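Local coordinates for protein putative phosphosugar isomerase (Silicibacter pomeroyi DSS-3, PDB 3FJ1) that is a two-SIS-domain protein that probably binds phosphosugars or related carbohydrate derivatives and may act as an isomerase or aminotransferase, at residues Gly259-Gly263 with Asp308-Leu312; Leu217-Asn221 with Glu236-Ser240; Glu222-Phe227 with Ile313-Tyr317. All blocks are in the same frame, centred on the assembly; numbering follows the deposited sequence. Where two conformers were deposited one is given.

All three contacts lie in the second SIS domain, a parallel sheet of strand order 2-1-3-4-5 with helices packed on it. Following the chain, contact 2 closes first, bringing strand 235-239 back beside the start of helix 217-231 within a beta-alpha-beta unit. Contact 1 then joins the end of strand 257-259 and the loop after it to the first turn of helix 308-326. Contact 3 spans the longest loop, from the middle of helix 217-231 to helix 308-326: contact 1 falls wholly within that loop, while contact 2 crosses it, since the segments of the two alternate. F260 joins them, packing on S220 and V219 of contact 2 and on A223 and F316 of contact 3.

Contact 1. Residues Gly259-Gly263 with Asp308-Leu312; sequences GFAAG and DPLSL
From strand 257-259 of the parallel sheet the chain runs on, still extended, past the first turn of helix 308-326. At F260 (phi/psi -81/103, chi1 m) the CA-to-CB bond points sideways, but the ring comes in edge-on, its CD1 3.9 Å from CB of L312; the CA atoms of F260 and L312 are 7.1 Å apart. Beyond it the ring packs on helix 217-231. A261 turns its methyl away, and it is its carbonyl O that meets CD1 of L312 (m,t) at 3.3 Å; that O also accepts from R301. A262 (-91/162) points its CB at the helix, 3.6 Å from CB of D308 and 4.1 Å from CD of P309, with CA of A262 5.3 Å from CA of D308. At G263, N donates to OD2 of D308 (chi1 m) at 2.8 Å; an ideal CB here would clash with that same oxygen. This is a strand-end loop lying against a helix start in the SIS domain. F260 on L312 and A262 on P309 supply the apolar side, and one carboxylate, with OD2 on the G263 amide and OD1 on the S302 hydroxyl, ties the loop to the beginning of helix 308-326.

Contact 2. Residues Leu217-Asn221 with Glu236-Ser240; sequences LAVSN and ESYSS
The OG of S237 is the polar centre here: it accepts from OG of S220 at 2.8 Å and donates to OD1 of N221 at 2.7 Å, so one strand hydroxyl links two consecutive helix residues. A water donates to both OD1 of N221 (2.8 Å) and O of S237 (3.0 Å). The setting is the beta-alpha-beta unit of strand 208-212, helix 217-231 and strand 235-239, with the helix start lying over the second strand. Segment axes approach to 7.7 Å at 165°, nearly antiparallel, so the register runs from L217 opposite S239 (CA to CA 6.3 Å) to N221 opposite S237 (5.2 Å). S220 and S237 both take chi1 t and point toward each other's segment; N221 (chi1 m) starts sideways and brings its amide end in. E236 and Y238 turn away from the helix, and OH of Y238 donates to OE1 of E236 at a very short 2.4 Å. Outermost, L217 (t,p) packs on the strand backbone, its CD1 3.6 Å from O of Y238 and 3.7 Å from N of S239.

Contact 3. Residues Glu222-Phe227 with Ile313-Tyr317; sequences EAALKF and IVSFY
A223 and F316 form the apolar centre between two helices that run nearly parallel, their segment axes crossing at -19° and 10.6 Å apart at closest approach. F316 (chi1 t, chi2 82°) lays one face of its ring against A223: the CB of A223 sits 3.5 Å from the ring centroid and 13° off its normal, a CH-pi contact. The small alanine leaves room for the phenyl to reach the other backbone, where CZ of F316 comes 3.3 Å from O of A223. That O still accepts from N of F227 at 3.0 Å within its own helix. One turn earlier than F316 on its helix, I313 (t,p) extends CD1 to 3.8 Å from CB of A223 and 3.9 Å from CG of E222; the CA atoms of A223 and I313, 6.9 Å apart, set the register. One helical turn further on, F227 meets the F316 ring at its edge, with CB of F227 4.1 Å from CZ of F316.

Outward from this centre, CG of K226 lies 4.2 Å from CE1 of Y317. The polar edge then gathers on the OE2 of E222 (t,p): it accepts OH of Y317 (chi1 m) at 2.7 Å and forms an i,i+4 salt bridge with NZ of K226 at 2.6 Å. Its other oxygen, OE1, bonds S53, and NZ of K226 bonds S53 and O of A151, so the first SIS domain is tied in here. F156 of helix 153-171 packs on E222 and Y317. Near-parallel helices packed side by side on a parallel sheet, as here against strand 208-212, are typical of the three-layer alpha-beta-alpha SIS fold.

Contact 1. Residues Gly259-Gly263 with Asp308-Leu312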
loop_
_atom_site.group_PDB
_atom_site.type_symbol
_atom_site.label_atom_id
_atom_site.label_comp_id
_atom_site.label_asym_id
_atom_site.label_seq_id
_atom_site.Cartn_x
_atom_site.Cartn_y
_atom_site.Cartn_z
ATOM N N GLY A 259 -4.368 1.330 18.883
ATOM C CA GLY A 259 -5.062 0.289 18.144
ATOM C C GLY A 259 -6.481 0.681 17.758
ATOM O O GLY A 259 -7.335 0.868 18.627
ATOM N N PHE A 260 -6.704 0.810 16.450
ATOM C CA PHE A 260 -8.014 1.083 15.866
ATOM C C PHE A 260 -8.798 -0.218 15.770
ATOM O O PHE A 260 -8.522 -1.057 14.907
ATOM C CB PHE A 260 -7.885 1.766 14.503
ATOM C CG PHE A 260 -7.461 3.216 14.608
ATOM C CD1 PHE A 260 -8.394 4.182 14.849
ATOM C CD2 PHE A 260 -6.132 3.597 14.479
ATOM C CE1 PHE A 260 -8.020 5.518 14.938
ATOM C CE2 PHE A 260 -5.749 4.914 14.551
ATOM C CZ PHE A 260 -6.668 5.871 14.776
ATOM N N ALA A 261 -9.747 -0.377 16.695
ATOM C CA ALA A 261 -10.649 -1.546 16.724
ATOM C C ALA A 261 -12.108 -1.155 16.453
ATOM O O ALA A 261 -12.679 -0.342 17.181
ATOM C CB ALA A 261 -10.549 -2.264 18.086
ATOM N N ALA A 262 -12.688 -1.701 15.383
ATOM C CA ALA A 262 -14.091 -1.550 15.078
ATOM C C ALA A 262 -14.821 -2.720 15.732
ATOM O O ALA A 262 -14.195 -3.717 16.102
ATOM C CB ALA A 262 -14.315 -1.578 13.536
ATOM N N GLY A 263 -16.139 -2.596 15.887
ATOM C CA GLY A 263 -16.979 -3.687 16.412
ATOM C C GLY A 263 -17.293 -4.670 15.300
ATOM O O GLY A 263 -18.438 -4.779 14.842
ATOM N N ASP A 308 -18.153 1.767 11.681
ATOM C CA ASP A 308 -17.419 1.974 12.931
ATOM C C ASP A 308 -16.116 2.753 12.779
ATOM O O ASP A 308 -15.840 3.625 13.584
ATOM C CB ASP A 308 -17.161 0.659 13.686
ATOM C CG ASP A 308 -18.331 0.233 14.605
ATOM O OD1 ASP A 308 -19.389 0.906 14.683
ATOM O OD2 ASP A 308 -18.167 -0.824 15.235
ATOM N N PRO A 309 -15.294 2.432 11.762
ATOM C CA PRO A 309 -14.037 3.170 11.614
ATOM C C PRO A 309 -14.173 4.688 11.449
ATOM O O PRO A 309 -13.281 5.403 11.868
ATOM C CB PRO A 309 -13.375 2.503 10.401
ATOM C CG PRO A 309 -13.926 1.120 10.409
ATOM C CD PRO A 309 -15.372 1.316 10.801
ATOM N N LEU A 310 -15.271 5.165 10.872
ATOM C CA LEU A 310 -15.475 6.597 10.712
ATOM C C LEU A 310 -15.615 7.291 12.071
ATOM O O LEU A 310 -15.105 8.409 12.280
ATOM C CB LEU A 310 -16.676 6.870 9.814
ATOM C CG LEU A 310 -16.487 6.596 8.309
ATOM C CD1 LEU A 310 -17.840 6.694 7.663
ATOM C CD2 LEU A 310 -15.451 7.538 7.654
ATOM N N SER A 311 -16.282 6.634 13.015
ATOM C CA SER A 311 -16.397 7.201 14.342
ATOM C C SER A 311 -14.977 7.300 14.988
ATOM O O SER A 311 -14.593 8.310 15.589
ATOM C CB SER A 311 -17.356 6.330 15.171
ATOM O OG SER A 311 -17.321 6.719 16.534
ATOM N N LEU A 312 -14.183 6.251 14.834
ATOM C CA LEU A 312 -12.839 6.211 15.423
ATOM C C LEU A 312 -11.918 7.305 14.875
ATOM O O LEU A 312 -11.190 7.930 15.614
ATOM C CB LEU A 312 -12.198 4.841 15.155
ATOM C CG LEU A 312 -12.971 3.599 15.582
ATOM C CD1 LEU A 312 -12.181 2.335 15.266
ATOM C CD2 LEU A 312 -13.290 3.692 17.096
#

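Contact 2. Residues Leu217-Asn221 with Glu236-Ser240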
loop_
_atom_site.group_PDB
_atom_site.type_symbol
_atom_site.label_atom_id
_atom_site.label_comp_id
_atom_site.label_asym_id
_atom_site.label_seq_id
_atom_site.Cartn_x
_atom_site.Cartn_y
_atom_site.Cartn_z
ATOM N N LEU A 217 -7.712 -0.984 9.299
ATOM C CA LEU A 217 -6.384 -0.652 8.799
ATOM C C LEU A 217 -6.413 0.595 7.928
ATOM O O LEU A 217 -5.447 1.344 7.916
ATOM C CB LEU A 217 -5.752 -1.812 8.020
ATOM C CG LEU A 217 -4.269 -1.655 7.652
ATOM C CD1 LEU A 217 -3.326 -1.341 8.812
ATOM C CD2 LEU A 217 -3.838 -2.969 6.942
ATOM N N ALA A 218 -7.525 0.851 7.248
ATOM C CA ALA A 218 -7.639 2.032 6.370
ATOM C C ALA A 218 -7.604 3.322 7.190
ATOM O O ALA A 218 -6.922 4.285 6.825
ATOM C CB ALA A 218 -8.930 1.946 5.495
ATOM N N VAL A 219 -8.326 3.354 8.310
ATOM C CA VAL A 219 -8.315 4.550 9.187
ATOM C C VAL A 219 -7.006 4.584 10.005
ATOM O O VAL A 219 -6.546 5.654 10.347
ATOM C CB VAL A 219 -9.600 4.696 10.121
ATOM C CG1 VAL A 219 -10.895 4.870 9.275
ATOM C CG2 VAL A 219 -9.690 3.568 11.122
ATOM N N SER A 220 -6.387 3.436 10.320
ATOM C CA SER A 220 -5.076 3.431 10.955
ATOM C C SER A 220 -4.054 4.128 10.009
ATOM O O SER A 220 -3.222 4.936 10.436
ATOM C CB SER A 220 -4.641 1.993 11.271
ATOM O OG SER A 220 -3.383 1.982 11.933
ATOM N N ASN A 221 -4.147 3.843 8.723
ATOM C CA ASN A 221 -3.237 4.435 7.721
ATOM C C ASN A 221 -3.499 5.948 7.619
ATOM O O ASN A 221 -2.593 6.768 7.562
ATOM C CB ASN A 221 -3.468 3.801 6.330
ATOM C CG ASN A 221 -2.980 2.370 6.237
ATOM O OD1 ASN A 221 -2.322 1.867 7.155
ATOM N ND2 ASN A 221 -3.294 1.707 5.138
ATOM N N GLU A 236 3.618 5.935 12.072
ATOM C CA GLU A 236 3.622 4.772 11.169
ATOM C C GLU A 236 2.429 3.884 11.496
ATOM O O GLU A 236 2.160 3.637 12.679
ATOM C CB GLU A 236 4.903 3.943 11.306
ATOM C CG GLU A 236 6.179 4.619 10.848
ATOM C CD GLU A 236 7.426 3.798 11.175
ATOM O OE1 GLU A 236 7.364 2.545 11.187
ATOM O OE2 GLU A 236 8.475 4.402 11.431
ATOM N N SER A 237 1.736 3.424 10.453
ATOM C CA SER A 237 0.603 2.526 10.576
ATOM C C SER A 237 0.970 1.071 10.226
ATOM O O SER A 237 1.631 0.799 9.209
ATOM C CB SER A 237 -0.521 2.977 9.647
ATOM O OG SER A 237 -1.610 2.088 9.766
ATOM N N TYR A 238 0.464 0.134 11.013
ATOM C CA TYR A 238 0.736 -1.262 10.781
ATOM C C TYR A 238 -0.487 -2.102 10.963
ATOM O O TYR A 238 -1.363 -1.756 11.766
ATOM C CB TYR A 238 1.723 -1.791 11.828
ATOM C CG TYR A 238 3.119 -1.235 11.736
ATOM C CD1 TYR A 238 3.496 -0.089 12.443
ATOM C CD2 TYR A 238 4.067 -1.885 10.989
ATOM C CE1 TYR A 238 4.803 0.406 12.360
ATOM C CE2 TYR A 238 5.343 -1.417 10.909
ATOM C CZ TYR A 238 5.700 -0.265 11.572
ATOM O OH TYR A 238 7.022 0.149 11.438
ATOM N N SER A 239 -0.536 -3.228 10.239
ATOM C CA SER A 239 -1.478 -4.260 10.596
ATOM C C SER A 239 -1.021 -4.794 11.958
ATOM O O SER A 239 0.165 -5.068 12.157
ATOM C CB SER A 239 -1.484 -5.407 9.574
ATOM O OG SER A 239 -2.319 -6.484 10.009
ATOM N N SER A 240 -1.974 -5.054 12.848
ATOM C CA SER A 240 -1.688 -5.642 14.158
ATOM C C SER A 240 -1.145 -7.086 13.989
ATOM O O SER A 240 -0.442 -7.618 14.847
ATOM C CB SER A 240 -2.965 -5.605 15.006
ATOM O OG SER A 240 -4.030 -6.273 14.366
HETATM O O HOH W 1 -0.186 0.042 6.902
#

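Contact 3. Residues Glu222-Phe227 with Ile313-Tyr317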
loop_
_atom_site.group_PDB
_atom_site.type_symbol
_atom_site.label_atom_id
_atom_site.label_comp_id
_atom_site.label_asym_id
_atom_site.label_seq_id
_atom_site.Cartn_x
_atom_site.Cartn_y
_atom_site.Cartn_z
ATOM N N GLU A 222 -4.772 6.304 7.574
ATOM C CA GLU A 222 -5.200 7.726 7.496
ATOM C C GLU A 222 -4.721 8.495 8.722
ATOM O O GLU A 222 -4.246 9.623 8.609
ATOM C CB GLU A 222 -6.741 7.788 7.378
ATOM C CG GLU A 222 -7.450 9.164 7.591
ATOM C CD GLU A 222 -7.116 10.256 6.576
ATOM O OE1 GLU A 222 -6.401 9.977 5.602
ATOM O OE2 GLU A 222 -7.579 11.429 6.773
ATOM N N ALA A 223 -4.848 7.869 9.886
ATOM C CA ALA A 223 -4.452 8.482 11.159
ATOM C C ALA A 223 -2.948 8.827 11.162
ATOM O O ALA A 223 -2.563 9.958 11.502
ATOM C CB ALA A 223 -4.811 7.560 12.315
ATOM N N ALA A 224 -2.106 7.878 10.750
ATOM C CA ALA A 224 -0.665 8.143 10.672
ATOM C C ALA A 224 -0.372 9.293 9.682
ATOM O O ALA A 224 0.417 10.181 9.989
ATOM C CB ALA A 224 0.138 6.898 10.341
ATOM N N LEU A 225 -1.044 9.296 8.534
ATOM C CA LEU A 225 -0.862 10.347 7.546
ATOM C C LEU A 225 -1.167 11.725 8.136
ATOM O O LEU A 225 -0.327 12.639 8.090
ATOM C CB LEU A 225 -1.746 10.103 6.320
ATOM C CG LEU A 225 -1.769 11.224 5.271
ATOM C CD1 LEU A 225 -0.332 11.520 4.802
ATOM C CD2 LEU A 225 -2.689 10.908 4.098
ATOM N N LYS A 226 -2.358 11.860 8.708
ATOM C CA LYS A 226 -2.805 13.156 9.184
ATOM C C LYS A 226 -2.044 13.649 10.430
ATOM O O LYS A 226 -1.874 14.871 10.620
ATOM C CB LYS A 226 -4.318 13.203 9.358
ATOM C CG LYS A 226 -5.078 12.942 8.038
ATOM C CD LYS A 226 -4.719 13.928 6.905
ATOM C CE LYS A 226 -5.453 13.600 5.550
ATOM N NZ LYS A 226 -6.937 13.646 5.562
ATOM N N PHE A 227 -1.550 12.718 11.233
ATOM C CA PHE A 227 -0.708 13.089 12.368
ATOM C C PHE A 227 0.566 13.749 11.855
ATOM O O PHE A 227 0.958 14.794 12.354
ATOM C CB PHE A 227 -0.384 11.858 13.195
ATOM C CG PHE A 227 0.449 12.144 14.406
ATOM C CD1 PHE A 227 -0.127 12.616 15.561
ATOM C CD2 PHE A 227 1.816 11.920 14.390
ATOM C CE1 PHE A 227 0.664 12.857 16.696
ATOM C CE2 PHE A 227 2.592 12.160 15.509
ATOM C CZ PHE A 227 2.019 12.633 16.658
ATOM N N ILE A 313 -11.945 7.516 13.555
ATOM C CA ILE A 313 -11.106 8.534 12.944
ATOM C C ILE A 313 -11.535 9.936 13.378
ATOM O O ILE A 313 -10.685 10.800 13.516
ATOM C CB ILE A 313 -10.995 8.400 11.409
ATOM C CG1 ILE A 313 -9.727 9.130 10.890
ATOM C CG2 ILE A 313 -12.326 8.808 10.679
ATOM C CD1 ILE A 313 -8.352 8.496 11.293
ATOM N N VAL A 314 -12.830 10.171 13.571
ATOM C CA VAL A 314 -13.294 11.486 14.063
ATOM C C VAL A 314 -12.714 11.739 15.480
ATOM O O VAL A 314 -12.208 12.851 15.779
ATOM C CB VAL A 314 -14.824 11.648 13.988
ATOM C CG1 VAL A 314 -15.271 12.905 14.756
ATOM C CG2 VAL A 314 -15.304 11.719 12.478
ATOM N N SER A 315 -12.772 10.728 16.337
ATOM C CA SER A 315 -12.184 10.854 17.676
ATOM C C SER A 315 -10.665 11.110 17.583
ATOM O O SER A 315 -10.101 11.922 18.323
ATOM C CB SER A 315 -12.500 9.642 18.528
ATOM O OG SER A 315 -13.901 9.597 18.849
ATOM N N PHE A 316 -10.013 10.408 16.666
ATOM C CA PHE A 316 -8.580 10.608 16.464
ATOM C C PHE A 316 -8.279 12.044 16.033
ATOM O O PHE A 316 -7.332 12.662 16.538
ATOM C CB PHE A 316 -8.032 9.620 15.418
ATOM C CG PHE A 316 -6.575 9.848 15.087
ATOM C CD1 PHE A 316 -5.593 9.343 15.886
ATOM C CD2 PHE A 316 -6.199 10.575 13.977
ATOM C CE1 PHE A 316 -4.254 9.560 15.578
ATOM C CE2 PHE A 316 -4.872 10.803 13.685
ATOM C CZ PHE A 316 -3.911 10.297 14.468
ATOM N N TYR A 317 -9.042 12.541 15.058
ATOM C CA TYR A 317 -8.850 13.902 14.547
ATOM C C TYR A 317 -8.939 14.919 15.684
ATOM O O TYR A 317 -8.150 15.863 15.790
ATOM C CB TYR A 317 -9.909 14.252 13.497
ATOM C CG TYR A 317 -9.826 13.541 12.142
ATOM C CD1 TYR A 317 -8.607 13.191 11.557
ATOM C CD2 TYR A 317 -10.986 13.326 11.404
ATOM C CE1 TYR A 317 -8.562 12.588 10.291
ATOM C CE2 TYR A 317 -10.945 12.722 10.141
ATOM C CZ TYR A 317 -9.734 12.370 9.595
ATOM O OH TYR A 317 -9.730 11.767 8.336
#